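Local coordinates for HTH tetR-type domain-containing protein (Streptomyces coelicolor A3, PDB 3IUV) that is of unknown specific function but probably acts as a TetR-family transcription factor that binds regulatory DNA through a helix-turn-helix motif, at residues I16-A19 and I20-V23. Residues are numbered along the deposited sequence; the frame is centred on the assembly and turned at random.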
loop_
_atom_site.group_PDB
_atom_site.type_symbol
_atom_site.label_atom_id
_atom_site.label_comp_id
_atom_site.label_asym_id
_atom_site.label_seq_id
_atom_site.Cartn_x
_atom_site.Cartn_y
_atom_site.Cartn_z
ATOM N N ILE A 16 19.708 13.777 -1.829
ATOM C CA ILE A 16 18.456 13.140 -1.432
ATOM C C ILE A 16 17.320 13.449 -2.399
ATOM O O ILE A 16 16.544 12.564 -2.784
ATOM C CB ILE A 16 18.047 13.600 -0.044
ATOM C CG1 ILE A 16 19.064 13.078 0.974
ATOM C CG2 ILE A 16 16.642 13.123 0.272
ATOM C CD1 ILE A 16 18.832 13.577 2.375
ATOM N N ASP A 17 17.226 14.717 -2.785
ATOM C CA ASP A 17 16.178 15.156 -3.693
ATOM C C ASP A 17 16.304 14.430 -5.006
ATOM O O ASP A 17 15.321 14.000 -5.592
ATOM C CB ASP A 17 16.277 16.660 -3.914
ATOM C CG ASP A 17 15.754 17.453 -2.726
ATOM O OD1 ASP A 17 14.759 17.012 -2.106
ATOM O OD2 ASP A 17 16.334 18.511 -2.410
ATOM N N ALA A 18 17.538 14.292 -5.460
ATOM C CA ALA A 18 17.816 13.576 -6.689
ATOM C C ALA A 18 17.418 12.114 -6.557
ATOM O O ALA A 18 16.811 11.553 -7.465
ATOM C CB ALA A 18 19.295 13.714 -7.054
ATOM N N ALA A 19 17.760 11.502 -5.425
ATOM C CA ALA A 19 17.379 10.124 -5.165
ATOM C C ALA A 19 15.877 10.074 -5.313
ATOM O O ALA A 19 15.318 9.199 -5.984
ATOM C CB ALA A 19 17.766 9.726 -3.763
ATOM N N ILE A 20 15.236 11.047 -4.678
ATOM C CA ILE A 20 13.799 11.208 -4.759
ATOM C C ILE A 20 13.315 11.181 -6.212
ATOM O O ILE A 20 12.459 10.376 -6.569
ATOM C CB ILE A 20 13.340 12.481 -3.992
ATOM C CG1 ILE A 20 12.924 12.102 -2.565
ATOM C CG2 ILE A 20 12.207 13.198 -4.711
ATOM C CD1 ILE A 20 12.818 13.282 -1.590
ATOM N N ARG A 21 13.880 12.024 -7.063
ATOM C CA ARG A 21 13.409 12.085 -8.446
ATOM C C ARG A 21 13.705 10.809 -9.237
ATOM O O ARG A 21 12.876 10.350 -10.033
ATOM C CB ARG A 21 13.986 13.307 -9.160
ATOM C CG ARG A 21 13.644 14.617 -8.476
ATOM C CD ARG A 21 14.188 15.782 -9.271
ATOM N NE ARG A 21 15.537 15.505 -9.757
ATOM C CZ ARG A 21 16.644 15.648 -9.031
ATOM N NH1 ARG A 21 16.567 16.066 -7.771
ATOM N NH2 ARG A 21 17.830 15.372 -9.564
ATOM N N VAL A 22 14.885 10.241 -9.014
ATOM C CA VAL A 22 15.269 9.015 -9.692
ATOM C C VAL A 22 14.202 7.914 -9.521
ATOM O O VAL A 22 13.922 7.172 -10.459
ATOM C CB VAL A 22 16.689 8.538 -9.249
ATOM C CG1 VAL A 22 17.021 7.165 -9.818
ATOM C CG2 VAL A 22 17.749 9.546 -9.681
ATOM N N VAL A 23 13.571 7.844 -8.352
ATOM C CA VAL A 23 12.712 6.700 -8.015
ATOM C C VAL A 23 11.240 6.759 -8.467
ATOM O O VAL A 23 10.717 5.783 -8.997
ATOM C CB VAL A 23 12.743 6.416 -6.512
ATOM C CG1 VAL A 23 14.130 5.971 -6.087
ATOM C CG2 VAL A 23 12.326 7.646 -5.761
#
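Arg21 starts with CG anti to its own carbonyl carbon, runs extended through chi2 and bends at chi3 (-42°), a course that turns the guanidinium back over the preceding turn of the helix and onto Ala18. One face of the planar group lies over Ala18 CA, with CZ of Arg21 3.3 Å from that atom, while NH2 of Arg21 lies 3.3 Å from Ala18 CB; Asp17 CB sits at the edge, in the guanidinium plane. The group thus lies close against Ala18, without a hydrogen bond between the two. Asp17 and Arg21 do not form a salt bridge with each other: OD2 of Asp17 and NH1 of Arg21 stay 5.9 Å apart. Their polar ends are engaged separately, the carboxylate by Gln13 and Gln64, Arg21 NH2 by a salt bridge to Glu39.

Four i to i+4 backbone hydrogen bonds join the two turns. Val22 N to Ala18 O (2.8 Å) is nearly straight at N-H...O 170°, whereas Val23 N to Ala19 O is longer, 3.2 Å, and less straight, 136°. On another side of the helix, CG2 of Ile16 meets CD1 of Ile20 at 4.3 Å, a loose apolar contact one turn apart.

Helix 11-24, the first helix of the TetR-type DNA-binding domain, thereby distributes its side chains among several neighbours. Ala18, Ala19 and Val22 face helix 33-40, within the predicted helix-turn-helix; Ala19 and Val22, joined by Val23, also touch Leu31, and Ile16, Ala19 and Ile20 rest against helix 54-73.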